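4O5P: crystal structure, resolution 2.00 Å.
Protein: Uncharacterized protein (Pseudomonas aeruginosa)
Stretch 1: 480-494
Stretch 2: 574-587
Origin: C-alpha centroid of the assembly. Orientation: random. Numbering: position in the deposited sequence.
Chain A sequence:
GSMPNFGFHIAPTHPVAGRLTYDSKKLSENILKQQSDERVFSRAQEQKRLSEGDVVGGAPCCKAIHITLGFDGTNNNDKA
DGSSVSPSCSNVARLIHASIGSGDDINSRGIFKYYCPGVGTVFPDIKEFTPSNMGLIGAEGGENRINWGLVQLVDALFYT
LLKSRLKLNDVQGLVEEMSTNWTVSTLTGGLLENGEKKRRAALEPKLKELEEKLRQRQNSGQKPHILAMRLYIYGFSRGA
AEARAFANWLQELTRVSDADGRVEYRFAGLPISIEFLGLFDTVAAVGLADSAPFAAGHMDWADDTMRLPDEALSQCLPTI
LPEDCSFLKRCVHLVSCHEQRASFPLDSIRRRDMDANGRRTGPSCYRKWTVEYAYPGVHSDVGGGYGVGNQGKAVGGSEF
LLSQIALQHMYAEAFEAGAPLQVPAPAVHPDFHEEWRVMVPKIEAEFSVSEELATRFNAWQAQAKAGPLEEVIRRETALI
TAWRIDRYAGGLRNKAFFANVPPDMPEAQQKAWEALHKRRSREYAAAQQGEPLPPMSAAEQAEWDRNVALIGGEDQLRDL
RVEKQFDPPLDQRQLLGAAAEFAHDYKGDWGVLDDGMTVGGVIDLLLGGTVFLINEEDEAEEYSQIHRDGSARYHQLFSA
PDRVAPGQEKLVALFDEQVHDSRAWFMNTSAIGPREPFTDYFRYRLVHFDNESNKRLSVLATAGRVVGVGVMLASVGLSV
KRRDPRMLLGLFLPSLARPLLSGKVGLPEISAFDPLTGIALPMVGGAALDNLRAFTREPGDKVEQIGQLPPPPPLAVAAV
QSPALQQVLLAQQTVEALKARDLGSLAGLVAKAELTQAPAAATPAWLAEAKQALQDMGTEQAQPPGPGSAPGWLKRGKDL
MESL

Stretch 1 480-494: ITAWRIDRYAGGLRN
Stretch 2 574-587: QLLGAAAEFAHDYK

Three CH-pi contacts, with aromatic rings contributed from both sides, stand out in a contact that is otherwise largely apolar packing, and no hydrogen bond crosses between the stretches among the atoms modelled. The 480-487 helix, which begins earlier in the chain, meets the 574-587 helix almost at right angles: the N-to-C directions differ by 104° (signed crossing angle -104°) and the axes approach to 9.9 Å. The assigned helix ends at Arg 487 and the chain continues as loop or turn, and the backbones come closest here, with CA of Tyr 488 4.6 Å from CA of Ala 579 and CA of Ala 489 4.4 Å from CA of Ala 583. The small methyl side chains of these alanines are compatible with so close an approach.

Phe 582 (chi1 t, chi2 82°) points toward the first stretch and has the largest covered area of any residue here. Arg 484 CB (chi1 m, chi2 and chi3 t) lies over one face of its ring, 3.5 Å from the centroid and 16° off the normal; Arg 484 CD also packs against the ring, 3.7 Å from Phe 582 CD1, while the end of the side chain leads away and NH1 is hydrogen-bonded elsewhere in the structure. Phe 582 CZ is 3.8 Å from Thr 481 O, and Ala 489 CB lies at the ring edge, 4.0 Å from Phe 582 CE2.

One turn on, Tyr 586 (chi1 t, chi2 79°) receives Ile 485 (chi1 m, chi2 t): Ile 485 CG1 sits over the ring face, 3.9 Å from the centroid and 21° off the normal, and Ile 485 CD1 reaches Tyr 586 CE1 at 3.5 Å. In the reverse arrangement, Tyr 488 (phi/psi -110/-51, chi1 m, chi2 1°) offers a ring face to Ala 579 CB, 4.0 Å from the centroid and 28° off the normal. Tyr 488 CB packs 3.8 Å from Phe 582 CD2, and Tyr 488 OH lies 3.8 Å from Leu 575 CD2, with the hydroxyl hydrogen-bonded elsewhere.

Gly 490 (-85/11) and Gly 491 (88/100) carry the chain onward without touching the helix. A CB on Gly 490 would fall 2.3 Å from Asp 486 O; the backbone angles of Gly 491 by themselves call for glycine. Leu 492 (chi1 t, chi2 p) then points back toward the helix, its CD2 3.6 Å from Leu 575 O and 3.9 Å from Ala 579 CB, while its CB meets Leu 576 CD2 at 4.2 Å. In all, 635 Å² is buried, both sides summed. The Arg 487 NH1 to Asp 486 OD1 salt bridge, 2.9 Å, stays within the first stretch, clear of this apolar contact.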

# COMPACT_ATOMS: atom_id res chain seq x y z
N ILE A 480 19.01 -7.25 10.59
CA ILE A 480 17.92 -8.05 11.15
C ILE A 480 18.20 -9.56 11.00
O ILE A 480 17.81 -10.35 11.86
CB ILE A 480 16.54 -7.62 10.59
CG1 ILE A 480 15.42 -8.22 11.44
CG2 ILE A 480 16.40 -8.03 9.14
CD1 ILE A 480 14.01 -7.69 11.11
N THR A 481 18.91 -9.94 9.94
CA THR A 481 19.38 -11.33 9.82
C THR A 481 20.27 -11.68 11.02
O THR A 481 20.07 -12.72 11.66
CB THR A 481 20.19 -11.54 8.53
OG1 THR A 481 19.33 -11.37 7.39
CG2 THR A 481 20.79 -12.97 8.50
N ALA A 482 21.24 -10.82 11.32
CA ALA A 482 22.12 -11.01 12.47
C ALA A 482 21.32 -11.19 13.76
O ALA A 482 21.63 -12.08 14.55
CB ALA A 482 23.10 -9.84 12.62
N TRP A 483 20.29 -10.38 13.96
CA TRP A 483 19.42 -10.53 15.13
C TRP A 483 18.67 -11.87 15.15
O TRP A 483 18.53 -12.49 16.20
CB TRP A 483 18.42 -9.39 15.20
CG TRP A 483 17.41 -9.49 16.32
CD1 TRP A 483 17.53 -8.98 17.58
CD2 TRP A 483 16.11 -10.09 16.25
NE1 TRP A 483 16.37 -9.23 18.31
CE2 TRP A 483 15.50 -9.92 17.52
CE3 TRP A 483 15.41 -10.78 15.25
CZ2 TRP A 483 14.22 -10.41 17.81
CZ3 TRP A 483 14.14 -11.25 15.53
CH2 TRP A 483 13.55 -11.06 16.80
N ARG A 484 18.20 -12.30 13.98
CA ARG A 484 17.53 -13.60 13.87
C ARG A 484 18.47 -14.78 14.13
O ARG A 484 18.03 -15.80 14.64
CB ARG A 484 16.87 -13.79 12.49
CG ARG A 484 15.68 -12.90 12.23
CD ARG A 484 15.29 -12.91 10.74
NE ARG A 484 14.27 -11.89 10.52
CZ ARG A 484 14.14 -11.21 9.40
NH1 ARG A 484 14.94 -11.45 8.37
NH2 ARG A 484 13.19 -10.29 9.31
N ILE A 485 19.75 -14.65 13.78
CA ILE A 485 20.67 -15.78 14.01
C ILE A 485 20.67 -16.14 15.52
O ILE A 485 20.74 -17.32 15.89
CB ILE A 485 22.10 -15.48 13.52
CG1 ILE A 485 22.14 -15.40 11.99
CG2 ILE A 485 23.08 -16.57 13.98
CD1 ILE A 485 23.42 -14.77 11.46
N ASP A 486 20.57 -15.13 16.38
CA ASP A 486 20.45 -15.41 17.80
C ASP A 486 19.03 -15.72 18.24
O ASP A 486 18.79 -16.78 18.81
CB ASP A 486 21.07 -14.31 18.66
CG ASP A 486 21.08 -14.68 20.13
OD1 ASP A 486 20.09 -14.37 20.83
OD2 ASP A 486 22.08 -15.30 20.57
N ARG A 487 18.08 -14.82 17.99
CA ARG A 487 16.73 -15.00 18.53
C ARG A 487 15.89 -16.13 17.88
O ARG A 487 14.98 -16.65 18.51
CB ARG A 487 15.93 -13.69 18.47
CG ARG A 487 16.02 -12.82 19.73
CD ARG A 487 17.43 -12.25 20.02
NE ARG A 487 17.34 -11.27 21.10
CZ ARG A 487 17.99 -11.34 22.26
NH1 ARG A 487 18.83 -12.35 22.50
NH2 ARG A 487 17.81 -10.41 23.18
N TYR A 488 16.18 -16.47 16.62
CA TYR A 488 15.41 -17.51 15.93
C TYR A 488 16.27 -18.75 15.74
O TYR A 488 15.85 -19.85 16.07
CB TYR A 488 14.93 -17.06 14.55
CG TYR A 488 13.79 -16.05 14.53
CD1 TYR A 488 13.24 -15.55 15.71
CD2 TYR A 488 13.26 -15.62 13.32
CE1 TYR A 488 12.21 -14.64 15.68
CE2 TYR A 488 12.24 -14.71 13.27
CZ TYR A 488 11.71 -14.22 14.46
OH TYR A 488 10.68 -13.33 14.43
N ALA A 489 17.48 -18.59 15.19
CA ALA A 489 18.31 -19.78 14.96
C ALA A 489 18.79 -20.33 16.29
O ALA A 489 19.05 -21.53 16.42
CB ALA A 489 19.48 -19.47 14.05
N GLY A 490 18.91 -19.45 17.29
CA GLY A 490 19.37 -19.86 18.61
C GLY A 490 18.26 -20.41 19.49
O GLY A 490 18.47 -20.62 20.69
N GLY A 491 17.10 -20.65 18.89
CA GLY A 491 15.95 -21.18 19.61
C GLY A 491 15.08 -20.10 20.24
O GLY A 491 15.38 -19.60 21.32
N LEU A 492 13.98 -19.75 19.58
CA LEU A 492 13.11 -18.66 20.03
C LEU A 492 12.39 -18.87 21.37
O LEU A 492 12.22 -17.92 22.13
CB LEU A 492 12.07 -18.35 18.96
CG LEU A 492 11.16 -17.16 19.23
CD1 LEU A 492 11.99 -15.91 19.43
CD2 LEU A 492 10.22 -16.97 18.06
N ARG A 493 12.00 -20.11 21.65
CA ARG A 493 11.09 -20.42 22.77
C ARG A 493 11.51 -19.85 24.11
O ARG A 493 10.67 -19.42 24.91
CB ARG A 493 10.91 -21.94 22.90
N ASN A 494 12.82 -19.83 24.36
CA ASN A 494 13.33 -19.39 25.65
C ASN A 494 13.89 -17.97 25.67
O ASN A 494 14.36 -17.51 26.71
CB ASN A 494 14.34 -20.40 26.20
CG ASN A 494 13.67 -21.69 26.60
OD1 ASN A 494 14.06 -22.77 26.15
ND2 ASN A 494 12.63 -21.58 27.42
N GLN A 574 2.83 -18.69 15.20
CA GLN A 574 3.36 -18.07 13.98
C GLN A 574 4.81 -17.65 14.14
O GLN A 574 5.63 -17.89 13.25
CB GLN A 574 2.48 -16.90 13.54
CG GLN A 574 1.13 -17.35 13.02
CD GLN A 574 0.17 -16.21 12.77
OE1 GLN A 574 0.43 -15.06 13.15
NE2 GLN A 574 -0.96 -16.52 12.14
N LEU A 575 5.14 -17.03 15.27
CA LEU A 575 6.55 -16.68 15.51
C LEU A 575 7.44 -17.92 15.63
O LEU A 575 8.50 -17.96 15.02
CB LEU A 575 6.71 -15.75 16.72
CG LEU A 575 6.22 -14.32 16.55
CD1 LEU A 575 6.17 -13.63 17.90
CD2 LEU A 575 7.09 -13.54 15.58
N LEU A 576 7.00 -18.93 16.38
CA LEU A 576 7.73 -20.21 16.43
C LEU A 576 7.90 -20.88 15.05
O LEU A 576 8.98 -21.40 14.73
CB LEU A 576 7.07 -21.18 17.42
CG LEU A 576 7.13 -20.83 18.91
CD1 LEU A 576 6.39 -21.89 19.71
CD2 LEU A 576 8.58 -20.72 19.38
N GLY A 577 6.85 -20.86 14.23
CA GLY A 577 6.93 -21.42 12.89
C GLY A 577 7.94 -20.69 12.03
O GLY A 577 8.81 -21.32 11.41
N ALA A 578 7.82 -19.37 11.99
CA ALA A 578 8.78 -18.52 11.28
C ALA A 578 10.22 -18.74 11.75
O ALA A 578 11.13 -18.82 10.93
CB ALA A 578 8.39 -17.06 11.47
N ALA A 579 10.41 -18.83 13.05
CA ALA A 579 11.74 -19.08 13.61
C ALA A 579 12.29 -20.43 13.16
O ALA A 579 13.48 -20.54 12.86
CB ALA A 579 11.71 -18.98 15.12
N ALA A 580 11.44 -21.45 13.09
CA ALA A 580 11.92 -22.75 12.62
C ALA A 580 12.32 -22.66 11.14
O ALA A 580 13.29 -23.32 10.70
CB ALA A 580 10.87 -23.83 12.84
N GLU A 581 11.55 -21.86 10.39
CA GLU A 581 11.86 -21.60 8.98
C GLU A 581 13.21 -20.92 8.79
O GLU A 581 14.08 -21.44 8.08
CB GLU A 581 10.76 -20.77 8.31
CG GLU A 581 9.50 -21.55 8.07
CD GLU A 581 8.48 -20.77 7.30
OE1 GLU A 581 8.53 -19.53 7.35
OE2 GLU A 581 7.62 -21.40 6.67
N PHE A 582 13.38 -19.75 9.42
CA PHE A 582 14.65 -19.06 9.40
C PHE A 582 15.80 -19.98 9.78
O PHE A 582 16.83 -20.01 9.11
CB PHE A 582 14.67 -17.86 10.35
CG PHE A 582 15.99 -17.16 10.38
CD1 PHE A 582 16.32 -16.24 9.40
CD2 PHE A 582 16.92 -17.45 11.36
CE1 PHE A 582 17.54 -15.61 9.42
CE2 PHE A 582 18.16 -16.83 11.37
CZ PHE A 582 18.47 -15.91 10.40
N ALA A 583 15.62 -20.74 10.86
CA ALA A 583 16.67 -21.66 11.32
C ALA A 583 17.06 -22.65 10.22
O ALA A 583 18.25 -22.82 9.93
CB ALA A 583 16.23 -22.38 12.58
N HIS A 584 16.06 -23.32 9.64
CA HIS A 584 16.30 -24.24 8.53
C HIS A 584 17.07 -23.58 7.38
O HIS A 584 18.11 -24.11 6.93
CB HIS A 584 14.98 -24.80 8.00
CG HIS A 584 15.15 -25.79 6.89
ND1 HIS A 584 14.86 -25.49 5.58
CD2 HIS A 584 15.60 -27.07 6.90
CE1 HIS A 584 15.11 -26.55 4.82
NE2 HIS A 584 15.57 -27.52 5.60
N ASP A 585 16.58 -22.44 6.92
CA ASP A 585 17.23 -21.72 5.82
C ASP A 585 18.68 -21.38 6.17
O ASP A 585 19.58 -21.48 5.33
CB ASP A 585 16.49 -20.41 5.50
CG ASP A 585 15.14 -20.64 4.84
OD1 ASP A 585 14.84 -21.80 4.48
OD2 ASP A 585 14.38 -19.66 4.68
N TYR A 586 18.92 -20.95 7.40
CA TYR A 586 20.24 -20.44 7.75
C TYR A 586 21.22 -21.60 7.94
O TYR A 586 22.41 -21.45 7.66
CB TYR A 586 20.16 -19.57 9.01
CG TYR A 586 21.51 -19.08 9.49
CD1 TYR A 586 22.14 -18.01 8.87
CD2 TYR A 586 22.15 -19.69 10.55
CE1 TYR A 586 23.39 -17.55 9.30
CE2 TYR A 586 23.39 -19.25 10.99
CZ TYR A 586 24.00 -18.19 10.37
OH TYR A 586 25.23 -17.77 10.82
N LYS A 587 20.73 -22.75 8.38
CA LYS A 587 21.61 -23.92 8.58
C LYS A 587 21.99 -24.51 7.22
O LYS A 587 23.12 -24.93 7.00
CB LYS A 587 20.95 -24.98 9.47
CG LYS A 587 21.92 -26.11 9.91
CD LYS A 587 21.20 -27.28 10.57
CE LYS A 587 21.07 -27.11 12.09
NZ LYS A 587 20.24 -25.91 12.48